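Local coordinates for protein-tyrosine-phosphatase (Shewanella sp., PDB 2Z72) that removes phosphate from phosphotyrosine as a cold-active, zinc-containing enzyme of the calcineurin-like phosphoesterase family, at residues Ala5-Gly10 and Cys27-Lys32; Ala23-Asp28 and Val41-His46; Gln82-Leu87 and Gly119-Glu124; Pro51-Ser56 and Phe128-Asp133. All coordinates share one frame; numbering follows the deposited sequence. Where two conformers were deposited one is given.

Contact 1: residues Ala5-Gly10 and Cys27-Lys32; sequences ATEFDG and CDNRLK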
# COMPACT_ATOMS: atom_id res chain seq x y z
N ALA A 5 0.47 -1.71 30.49
CA ALA A 5 0.21 -0.64 29.53
C ALA A 5 -1.05 -0.85 28.68
O ALA A 5 -1.19 -1.78 27.88
CB ALA A 5 1.44 -0.42 28.65
N THR A 6 -2.05 0.05 28.81
CA THR A 6 -3.26 -0.10 28.00
C THR A 6 -3.01 0.45 26.61
O THR A 6 -2.02 1.09 26.28
CB THR A 6 -4.43 0.67 28.66
OG1 THR A 6 -3.90 2.03 28.68
CG2 THR A 6 -4.75 0.32 30.10
N GLU A 7 -3.98 0.13 25.76
CA GLU A 7 -3.84 0.69 24.46
C GLU A 7 -4.72 1.90 24.11
O GLU A 7 -5.80 2.13 24.64
CB GLU A 7 -4.23 -0.50 23.53
CG GLU A 7 -3.61 -1.83 23.96
CD GLU A 7 -2.22 -1.94 23.40
OE1 GLU A 7 -1.79 -1.03 22.64
OE2 GLU A 7 -1.58 -2.93 23.76
N PHE A 8 -4.22 2.63 23.13
CA PHE A 8 -4.98 3.62 22.37
C PHE A 8 -4.92 3.21 20.91
O PHE A 8 -3.81 2.97 20.43
CB PHE A 8 -4.39 5.02 22.56
CG PHE A 8 -4.53 5.55 23.97
CD1 PHE A 8 -3.68 5.12 24.97
CD2 PHE A 8 -5.51 6.48 24.31
CE1 PHE A 8 -3.80 5.61 26.23
CE2 PHE A 8 -5.62 7.01 25.59
CZ PHE A 8 -4.76 6.55 26.54
N ASP A 9 -6.06 3.13 20.25
CA ASP A 9 -6.09 2.61 18.88
C ASP A 9 -7.34 3.14 18.18
O ASP A 9 -8.39 3.28 18.80
CB ASP A 9 -6.08 1.11 18.89
CG ASP A 9 -6.11 0.45 17.52
OD1 ASP A 9 -6.73 -0.62 17.46
OD2 ASP A 9 -5.51 1.00 16.58
N GLY A 10 -7.23 3.36 16.91
CA GLY A 10 -8.36 3.81 16.09
C GLY A 10 -8.10 5.10 15.38
O GLY A 10 -6.96 5.59 15.33
N CYS A 27 -9.58 3.91 23.78
CA CYS A 27 -8.91 4.93 24.59
C CYS A 27 -8.65 4.34 25.96
O CYS A 27 -9.59 4.11 26.72
CB CYS A 27 -9.79 6.17 24.67
SG CYS A 27 -10.39 6.80 23.12
N ASP A 28 -7.41 4.03 26.30
CA ASP A 28 -7.07 3.44 27.61
C ASP A 28 -7.84 2.16 27.82
O ASP A 28 -8.38 1.95 28.94
CB ASP A 28 -7.36 4.42 28.72
CG ASP A 28 -6.52 4.29 29.98
OD1 ASP A 28 -5.51 3.58 30.07
OD2 ASP A 28 -6.97 5.00 30.91
N ASN A 29 -7.87 1.28 26.87
CA ASN A 29 -8.49 -0.03 26.93
C ASN A 29 -10.01 0.02 27.16
O ASN A 29 -10.60 -0.97 27.58
CB ASN A 29 -7.88 -1.01 27.92
CG ASN A 29 -6.67 -1.75 27.36
OD1 ASN A 29 -6.23 -1.46 26.23
ND2 ASN A 29 -6.08 -2.65 28.14
N ARG A 30 -10.64 1.12 26.77
CA ARG A 30 -12.07 1.22 26.85
C ARG A 30 -12.54 1.78 25.49
O ARG A 30 -11.81 2.47 24.78
CB ARG A 30 -12.49 2.16 27.98
CG ARG A 30 -12.16 1.66 29.37
CD ARG A 30 -13.18 0.72 30.03
NE ARG A 30 -13.09 -0.63 29.46
CZ ARG A 30 -12.37 -1.69 29.74
NH1 ARG A 30 -12.54 -2.80 29.01
NH2 ARG A 30 -11.49 -1.55 30.74
N LEU A 31 -13.77 1.49 25.12
CA LEU A 31 -14.33 1.97 23.87
C LEU A 31 -15.04 3.28 24.04
O LEU A 31 -15.88 3.43 24.92
CB LEU A 31 -15.31 0.91 23.37
CG LEU A 31 -15.99 1.20 22.02
CD1 LEU A 31 -14.97 1.39 20.90
CD2 LEU A 31 -17.00 0.12 21.67
N LYS A 32 -14.77 4.18 23.13
CA LYS A 32 -15.52 5.41 22.94
C LYS A 32 -16.10 5.39 21.53
O LYS A 32 -15.41 5.03 20.59
CB LYS A 32 -14.73 6.66 23.23
CG LYS A 32 -14.30 6.91 24.69
CD LYS A 32 -13.75 8.32 24.92
CE LYS A 32 -13.36 8.73 26.33
NZ LYS A 32 -13.11 10.21 26.47

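Contact 2: residues Ala23-Asp28 and Val41-His46; sequences AYWICD and VNRPEH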
# COMPACT_ATOMS: atom_id res chain seq x y z
N ALA A 23 -17.51 6.73 14.52
CA ALA A 23 -16.15 6.36 14.82
C ALA A 23 -16.06 5.62 16.16
O ALA A 23 -16.61 6.09 17.18
CB ALA A 23 -15.26 7.59 14.85
N TYR A 24 -15.32 4.52 16.15
CA TYR A 24 -15.00 3.72 17.30
C TYR A 24 -13.53 3.97 17.68
O TYR A 24 -12.66 3.82 16.82
CB TYR A 24 -15.22 2.25 17.05
CG TYR A 24 -16.65 1.86 16.80
CD1 TYR A 24 -17.15 1.62 15.54
CD2 TYR A 24 -17.55 1.74 17.78
CE1 TYR A 24 -18.47 1.27 15.35
CE2 TYR A 24 -18.88 1.40 17.59
CZ TYR A 24 -19.34 1.16 16.38
OH TYR A 24 -20.63 0.83 16.16
N TRP A 25 -13.28 4.29 18.93
CA TRP A 25 -11.97 4.63 19.44
C TRP A 25 -11.66 3.74 20.61
O TRP A 25 -12.51 3.56 21.51
CB TRP A 25 -11.91 6.07 19.93
CG TRP A 25 -12.43 7.09 18.98
CD1 TRP A 25 -13.74 7.43 18.80
CD2 TRP A 25 -11.72 7.93 18.08
NE1 TRP A 25 -13.88 8.39 17.86
CE2 TRP A 25 -12.66 8.75 17.38
CE3 TRP A 25 -10.36 8.10 17.78
CZ2 TRP A 25 -12.26 9.68 16.42
CZ3 TRP A 25 -9.98 9.04 16.83
CH2 TRP A 25 -10.93 9.83 16.15
N ILE A 26 -10.45 3.17 20.64
CA ILE A 26 -9.95 2.51 21.84
C ILE A 26 -9.09 3.51 22.60
O ILE A 26 -8.07 3.96 22.09
CB ILE A 26 -9.11 1.26 21.51
CG1 ILE A 26 -9.84 0.33 20.60
CG2 ILE A 26 -8.71 0.57 22.81
CD1 ILE A 26 -11.27 -0.01 21.00
N CYS A 27 -9.58 3.91 23.78
CA CYS A 27 -8.91 4.93 24.59
C CYS A 27 -8.65 4.34 25.96
O CYS A 27 -9.59 4.11 26.72
CB CYS A 27 -9.79 6.17 24.67
SG CYS A 27 -10.39 6.80 23.12
N ASP A 28 -7.41 4.03 26.30
CA ASP A 28 -7.07 3.44 27.61
C ASP A 28 -7.84 2.16 27.82
O ASP A 28 -8.38 1.95 28.94
CB ASP A 28 -7.36 4.42 28.72
CG ASP A 28 -6.52 4.29 29.98
OD1 ASP A 28 -5.51 3.58 30.07
OD2 ASP A 28 -6.97 5.00 30.91
N VAL A 41 -13.60 13.68 11.57
CA VAL A 41 -13.41 12.61 12.53
C VAL A 41 -12.50 13.12 13.64
O VAL A 41 -11.29 13.11 13.45
CB VAL A 41 -12.83 11.37 11.85
CG1 VAL A 41 -12.71 10.26 12.82
CG2 VAL A 41 -13.65 10.97 10.62
N ASN A 42 -13.15 13.56 14.71
CA ASN A 42 -12.51 14.18 15.85
C ASN A 42 -12.42 13.22 17.01
O ASN A 42 -13.40 12.55 17.36
CB ASN A 42 -13.28 15.42 16.32
CG ASN A 42 -13.11 16.55 15.31
OD1 ASN A 42 -12.13 16.59 14.55
ND2 ASN A 42 -14.09 17.42 15.36
N ARG A 43 -11.24 13.19 17.63
CA ARG A 43 -11.00 12.25 18.73
C ARG A 43 -11.67 12.77 19.95
O ARG A 43 -11.67 13.96 20.28
CB ARG A 43 -9.47 12.19 18.87
CG ARG A 43 -8.90 11.55 20.01
CD ARG A 43 -7.56 12.10 20.47
NE ARG A 43 -6.68 12.54 19.51
CZ ARG A 43 -6.01 13.60 19.14
NH1 ARG A 43 -6.02 14.77 19.74
NH2 ARG A 43 -5.22 13.51 18.07
N PRO A 44 -12.26 11.91 20.76
CA PRO A 44 -12.71 12.39 22.05
C PRO A 44 -11.57 12.74 23.00
O PRO A 44 -10.39 12.49 22.76
CB PRO A 44 -13.37 11.13 22.55
CG PRO A 44 -13.15 9.97 21.67
CD PRO A 44 -12.44 10.48 20.52
N GLU A 45 -11.97 13.36 24.11
CA GLU A 45 -10.95 13.63 25.16
C GLU A 45 -10.42 12.34 25.74
O GLU A 45 -10.97 11.22 25.73
CB GLU A 45 -11.62 14.59 26.16
CG GLU A 45 -11.79 16.03 25.70
CD GLU A 45 -12.69 16.82 26.63
OE1 GLU A 45 -13.77 16.24 26.94
OE2 GLU A 45 -12.39 17.95 27.06
N HIS A 46 -9.29 12.38 26.41
CA HIS A 46 -8.75 11.22 27.07
C HIS A 46 -8.42 10.13 26.04
O HIS A 46 -8.55 8.98 26.44
CB HIS A 46 -9.66 10.58 28.14
CG HIS A 46 -10.57 11.33 29.02
ND1 HIS A 46 -11.76 10.81 29.52
CD2 HIS A 46 -10.47 12.60 29.54
CE1 HIS A 46 -12.31 11.73 30.28
NE2 HIS A 46 -11.57 12.82 30.31

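Contact 3: residues Gln82-Leu87 and Gly119-Glu124; sequences QYDVLL and GHQVNE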
# COMPACT_ATOMS: atom_id res chain seq x y z
N GLN A 82 4.48 0.32 10.68
CA GLN A 82 5.56 1.14 11.26
C GLN A 82 5.40 2.60 10.83
O GLN A 82 6.06 3.09 9.92
CB GLN A 82 6.90 0.56 10.88
CG GLN A 82 7.12 -0.82 11.42
CD GLN A 82 7.25 -0.92 12.93
OE1 GLN A 82 7.01 -2.03 13.49
NE2 GLN A 82 7.64 0.11 13.61
N TYR A 83 4.47 3.29 11.47
CA TYR A 83 4.16 4.67 11.18
C TYR A 83 5.33 5.61 11.42
O TYR A 83 5.68 6.46 10.59
CB TYR A 83 2.95 5.14 11.98
CG TYR A 83 2.66 6.62 11.86
CD1 TYR A 83 2.85 7.49 12.89
CD2 TYR A 83 2.17 7.11 10.65
CE1 TYR A 83 2.57 8.83 12.79
CE2 TYR A 83 1.89 8.48 10.53
CZ TYR A 83 2.09 9.32 11.58
OH TYR A 83 1.79 10.67 11.40
N ASP A 84 6.01 5.48 12.58
CA ASP A 84 7.09 6.37 12.88
C ASP A 84 8.16 6.30 11.83
O ASP A 84 8.73 7.35 11.42
CB ASP A 84 7.70 6.07 14.26
CG ASP A 84 6.74 6.17 15.42
OD1 ASP A 84 5.75 6.93 15.33
OD2 ASP A 84 7.01 5.49 16.42
N VAL A 85 8.52 5.10 11.38
CA VAL A 85 9.56 4.96 10.36
C VAL A 85 9.10 5.58 9.03
O VAL A 85 9.87 6.32 8.39
CB VAL A 85 9.92 3.49 10.16
CG1 VAL A 85 10.91 3.28 9.01
CG2 VAL A 85 10.51 2.90 11.45
N LEU A 86 7.87 5.30 8.63
CA LEU A 86 7.36 5.93 7.43
C LEU A 86 7.42 7.43 7.46
O LEU A 86 7.84 8.11 6.50
CB LEU A 86 5.92 5.45 7.21
CG LEU A 86 5.15 6.09 6.08
CD1 LEU A 86 5.80 5.78 4.73
CD2 LEU A 86 3.67 5.67 6.10
N LEU A 87 6.95 8.03 8.57
CA LEU A 87 6.90 9.46 8.67
C LEU A 87 8.30 10.04 8.60
O LEU A 87 8.56 11.04 7.91
CB LEU A 87 6.20 9.90 9.95
CG LEU A 87 5.77 11.34 10.03
CD1 LEU A 87 4.55 11.64 9.17
CD2 LEU A 87 5.42 11.63 11.49
N GLY A 119 3.27 -4.87 12.56
CA GLY A 119 3.51 -3.70 13.39
C GLY A 119 2.31 -3.24 14.19
O GLY A 119 1.21 -3.73 14.07
N HIS A 120 2.60 -2.27 15.04
CA HIS A 120 1.74 -1.77 16.08
C HIS A 120 1.07 -0.46 15.82
O HIS A 120 0.34 0.03 16.69
CB HIS A 120 2.54 -1.68 17.41
CG HIS A 120 3.64 -0.68 17.37
ND1 HIS A 120 4.76 -0.71 16.56
CD2 HIS A 120 3.73 0.48 18.05
CE1 HIS A 120 5.53 0.36 16.75
NE2 HIS A 120 4.90 1.10 17.65
N GLN A 121 1.28 0.13 14.64
CA GLN A 121 0.74 1.43 14.29
C GLN A 121 0.00 1.36 12.97
O GLN A 121 0.05 2.27 12.12
CB GLN A 121 1.83 2.51 14.19
CG GLN A 121 2.75 2.65 15.40
CD GLN A 121 3.79 3.74 15.20
OE1 GLN A 121 4.73 3.54 14.44
NE2 GLN A 121 3.55 4.87 15.83
N VAL A 122 -0.80 0.29 12.80
CA VAL A 122 -1.52 0.10 11.52
C VAL A 122 -2.47 1.20 11.23
O VAL A 122 -2.52 1.72 10.10
CB VAL A 122 -2.16 -1.29 11.48
CG1 VAL A 122 -3.04 -1.45 10.25
CG2 VAL A 122 -1.13 -2.41 11.54
N ASN A 123 -3.34 1.59 12.17
CA ASN A 123 -4.29 2.63 11.88
C ASN A 123 -3.65 3.98 11.68
O ASN A 123 -4.19 4.80 10.89
CB ASN A 123 -5.40 2.67 12.93
CG ASN A 123 -6.31 1.47 12.80
OD1 ASN A 123 -6.81 1.19 11.72
ND2 ASN A 123 -6.52 0.72 13.90
N GLU A 124 -2.57 4.28 12.34
CA GLU A 124 -1.81 5.50 12.10
C GLU A 124 -1.37 5.53 10.63
O GLU A 124 -1.49 6.56 9.98
CB GLU A 124 -0.62 5.61 13.03
CG GLU A 124 -0.99 5.81 14.51
CD GLU A 124 -1.55 4.65 15.25
OE1 GLU A 124 -1.50 3.48 14.82
OE2 GLU A 124 -2.11 4.94 16.37
O HOH W 1 7.38 2.88 13.42
O HOH W 2 6.27 -3.03 16.33
O HOH W 3 5.83 3.78 18.32

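Contact 4: residues Pro51-Ser56 and Phe128-Asp133; sequences PETKLS and FMYQLD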
# COMPACT_ATOMS: atom_id res chain seq x y z
N PRO A 51 -5.24 9.52 15.35
CA PRO A 51 -5.41 10.45 14.21
C PRO A 51 -6.83 10.94 14.01
O PRO A 51 -7.80 10.21 14.16
CB PRO A 51 -4.97 9.60 13.01
CG PRO A 51 -5.17 8.21 13.45
CD PRO A 51 -4.85 8.20 14.93
N GLU A 52 -6.94 12.17 13.54
CA GLU A 52 -8.11 12.88 13.17
C GLU A 52 -7.98 13.16 11.68
O GLU A 52 -6.87 13.44 11.18
CB GLU A 52 -8.29 14.17 13.97
CG GLU A 52 -8.25 13.88 15.47
CD GLU A 52 -8.42 15.19 16.24
OE1 GLU A 52 -9.41 15.23 17.02
OE2 GLU A 52 -7.61 16.13 16.08
N THR A 53 -9.04 12.96 10.98
CA THR A 53 -9.11 13.00 9.53
C THR A 53 -10.43 13.60 9.09
O THR A 53 -11.48 13.36 9.73
CB THR A 53 -9.04 11.63 8.87
OG1 THR A 53 -7.95 10.93 9.49
CG2 THR A 53 -8.65 11.64 7.39
N LYS A 54 -10.34 14.36 8.02
CA LYS A 54 -11.55 14.77 7.36
C LYS A 54 -11.87 13.69 6.34
O LYS A 54 -11.02 13.33 5.53
CB LYS A 54 -11.46 16.13 6.67
CG LYS A 54 -12.67 16.46 5.83
CD LYS A 54 -13.32 17.78 6.21
CE LYS A 54 -14.36 18.21 5.19
NZ LYS A 54 -14.05 19.44 4.41
N LEU A 55 -13.09 13.18 6.42
CA LEU A 55 -13.52 12.22 5.41
C LEU A 55 -13.62 12.87 4.02
O LEU A 55 -14.00 14.01 3.89
CB LEU A 55 -14.86 11.59 5.79
CG LEU A 55 -14.84 10.83 7.11
CD1 LEU A 55 -16.20 10.15 7.29
CD2 LEU A 55 -13.73 9.79 7.21
N SER A 56 -13.20 12.09 3.05
CA SER A 56 -13.06 12.55 1.67
C SER A 56 -14.28 12.21 0.86
O SER A 56 -14.75 11.09 0.95
CB SER A 56 -11.87 11.76 1.11
OG SER A 56 -11.31 12.38 -0.01
N PHE A 128 -2.99 8.15 7.86
CA PHE A 128 -2.02 9.01 7.26
C PHE A 128 -2.08 8.86 5.75
O PHE A 128 -2.08 9.88 5.03
CB PHE A 128 -0.62 8.68 7.78
CG PHE A 128 0.48 9.39 7.03
CD1 PHE A 128 0.72 10.74 7.18
CD2 PHE A 128 1.26 8.68 6.15
CE1 PHE A 128 1.72 11.38 6.46
CE2 PHE A 128 2.26 9.32 5.43
CZ PHE A 128 2.51 10.67 5.59
N MET A 129 -2.12 7.64 5.25
CA MET A 129 -2.14 7.43 3.79
C MET A 129 -3.45 7.91 3.18
O MET A 129 -3.42 8.37 2.03
CB MET A 129 -1.84 5.98 3.47
CG MET A 129 -0.42 5.52 3.75
SD MET A 129 0.85 6.53 2.97
CE MET A 129 0.44 6.26 1.25
N TYR A 130 -4.56 7.81 3.91
CA TYR A 130 -5.84 8.33 3.44
C TYR A 130 -5.73 9.85 3.26
O TYR A 130 -6.10 10.43 2.25
CB TYR A 130 -6.87 7.90 4.44
CG TYR A 130 -8.32 8.28 4.21
CD1 TYR A 130 -8.76 9.57 4.45
CD2 TYR A 130 -9.26 7.38 3.78
CE1 TYR A 130 -10.07 9.95 4.26
CE2 TYR A 130 -10.60 7.71 3.61
CZ TYR A 130 -10.98 9.01 3.86
OH TYR A 130 -12.31 9.43 3.73
N GLN A 131 -5.24 10.53 4.30
CA GLN A 131 -5.06 11.98 4.21
C GLN A 131 -4.09 12.32 3.07
O GLN A 131 -4.35 13.26 2.31
CB GLN A 131 -4.56 12.52 5.56
CG GLN A 131 -4.25 13.98 5.55
CD GLN A 131 -4.01 14.42 6.98
OE1 GLN A 131 -2.84 14.51 7.39
NE2 GLN A 131 -5.05 14.68 7.74
N LEU A 132 -2.99 11.58 2.94
CA LEU A 132 -2.01 11.90 1.89
C LEU A 132 -2.64 11.74 0.53
O LEU A 132 -2.34 12.52 -0.40
CB LEU A 132 -0.82 10.97 2.12
CG LEU A 132 0.44 11.52 1.48
CD1 LEU A 132 1.01 12.67 2.34
CD2 LEU A 132 1.48 10.44 1.33
N ASP A 133 -3.48 10.73 0.35
CA ASP A 133 -4.20 10.50 -0.92
C ASP A 133 -4.96 11.75 -1.29
O ASP A 133 -4.87 12.28 -2.42
CB ASP A 133 -5.05 9.25 -0.69
CG ASP A 133 -5.75 8.59 -1.87
OD1 ASP A 133 -5.70 9.13 -3.01
OD2 ASP A 133 -6.38 7.54 -1.62
O HOH W 4 -4.52 13.60 10.02
O HOH W 5 -5.53 15.80 10.40
O HOH W 6 -7.65 15.09 6.89

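Contact 1: residues Ala5-Gly10 and Cys27-Lys32
The chain at T6-F8 runs alongside the turn C27-N29, with F8 CA 4.7 Å from C27 CA and T6 CA 5.2 Å from D28 CA. Two bonds join E7 and N29. E7 N gives its hydrogen to the side-chain amide oxygen N29 OD1 at 2.8 Å, almost straight at 172°, although it approaches from well above the plane of that amide. In return N29 N reaches E7 O at 3.2 Å, lying in the plane of the E7 carbonyl. N29 thus grips the E7 backbone with both its own backbone N and its side-chain oxygen. The turn itself is type I', running from C27 to R30, and makes the tight beta hairpin between strands 22-27 and 30-35; D28 and N29 both have the positive phi angles this turn requires. The chain just ahead of strand 8-14, the other edge strand of this antiparallel sheet, is thus tied to the hairpin tip. T6 OG1 donates to D28 OD1 at 2.6 Å, arriving on the lone pair that faces away from the other carboxylate oxygen. T6 CB meanwhile rests 3.5 Å from N29 CG. The F8 ring, with CG anti to its own carbonyl carbon (chi1 -66°), turns one face to the C27-D28 peptide: D28 N sits 3.5 Å above the plane, over the ring centre. F8 and D28 lie side by side and point the same way, ring and carboxylate only 6° from parallel, with F8 CZ 4.0 Å from D28 CB. The E7 carboxylate is engaged elsewhere: OE1 forms a salt bridge with R165.

Contact 2: residues Ala23-Asp28 and Val41-His46
R43, whose CA rests on the indole of W25, is held by the carboxylate of E52: its backbone N is hydrogen-bonded to E52 OE1. Strand 22-27 is the middle strand of a three-stranded antiparallel sheet, and V41-H46 is an irregular run of chain that leaves strand 40-41 and passes along one face of that strand in nearly the same direction, about 19° apart end to end. No hydrogen bond joins the two segments; the contact is carried by the W25 ring. CG of W25 stands anti to its carbonyl carbon (chi1 -50°), and the indole offers one face to two successive residues. P44 CD sits over the five-membered ring, 3.5 Å from its centroid and almost on the normal, while R43 CA makes the second CH-pi contact 3.7 Å from the centroid of the six-membered ring. N42 O comes closer still, 3.2 Å from W25 CZ2. The R43 side chain crosses that of W25 at about a right angle, with CB 3.8 Å from W25 CZ3, and its guanidinium goes on to the carbonyl of L50. At the far end of the six-membered ring, V41 CG1 packs 3.7 Å from W25 CZ2 and also meets A23 CB at 4.2 Å. The indole N-H is satisfied within the sheet: W25 NE1 is hydrogen-bonded to T34 OG1 on strand 30-35. Further along, C27 is fastened by its disulfide to C47, just beyond the loop segment, and its SG lies 4.4 Å from P44 CG.

Contact 3: residues Gln82-Leu87 and Gly119-Glu124
Leaving its backbone, Q121 first meets Y83 through CB, 3.6 Å from Y83 CB. Both segments are helix starts in the calcineurin-like phosphoesterase fold, Q82 and Q121 each occupying the N-cap position; they follow the family's metal-binding loops, one carrying D78 and H80 and the other D114. In the conformer described, CG of Q121 passes over a face of the H120 ring and the chain stays extended (chi2 179°), placing CD 3.6 Å from Y83 CB. The amide oxygen OE1 then accepts D84 N at 3.0 Å, serving an amide of the first turn of the neighbouring helix. A water also donates to OE1, and accepts from Q82 NE2 and V85 N. The other branch, NE2, donates to D84 OD1 at 3.1 Å and 166°, in the plane of its own amide but coming from above that of the carboxylate; the two groups stand 71° apart. A second water spans D84 OD2 and H120 NE2, and a third Q82 OE1 and H120 ND1. Beside this polar run Q121 NE2 also borders the Y83 ring in its plane, while E124 CB lies over a face of that ring, 4.0 Å from its centroid.

Contact 4: residues Pro51-Ser56 and Phe128-Asp133
T53 and Q131 bring the two backbones closest, CA to CA 6.8 Å, where the short strand 53-54 lies beside the middle of helix 122-138. The gap is filled from the helix side. Y130 CG stands anti to its backbone N (chi1 -179°), and the ring reaches across to the chain from T53 to S56. T53 CG2 touches Y130 CD1 at 3.6 Å, at a slant to the ring, and K54 O lies in the ring plane at its edge, 3.7 Å from Y130 CE1. At the tip, Y130 OH accepts the backbone hydrogen of S56 N at 2.9 Å, nearly straight at 172°, with L55 CD2 packed close to the same oxygen. The hydroxyl has a second partner in E186 OE1, and the indoles of W127 and W190 meet the ring edge-to-face. Q131, the next residue on the helix, works through water instead. Its NE2 gives one hydrogen bond of 2.9 Å to a water that in turn donates to E52 O at 2.8 Å. Another water takes a 2.8 Å bond from Q131 NE2 and a 3.0 Å bond from K54 N. T53 also pairs by backbone bonds with V41 of strand 40-41, so the contact joins the two-stranded sheet 40-41/53-54 to the helix. With S56 N donating to Y130 OH, the hydroxyl would then probably donate to E186 OE1, consistent with a buried phenol using both roles at once, while the neighbouring Q131, partly exposed, meets the chain through water.

Contacts 1 and 2 share C27 and D28 and belong to the same three-stranded sheet at the periphery of the chain, contact 1 tying the hairpin tip to the chain entering the first strand and contact 2 laying a loop over the middle strand. Contacts 3 and 4 lie nearer the chain's centre and both use helix 122-138, meeting where F128 packs against Y83, L86 and L87. Chemistry follows place: contacts 1 and 3 are surface contacts built on side-chain and backbone hydrogen bonds, with waters in contact 3, whereas partly buried contact 2 rests on CH-pi packing and contact 4 combines a buried tyrosine with a water-bridged flank. Backbone bonding of V41 to T53 joins contacts 2 and 4.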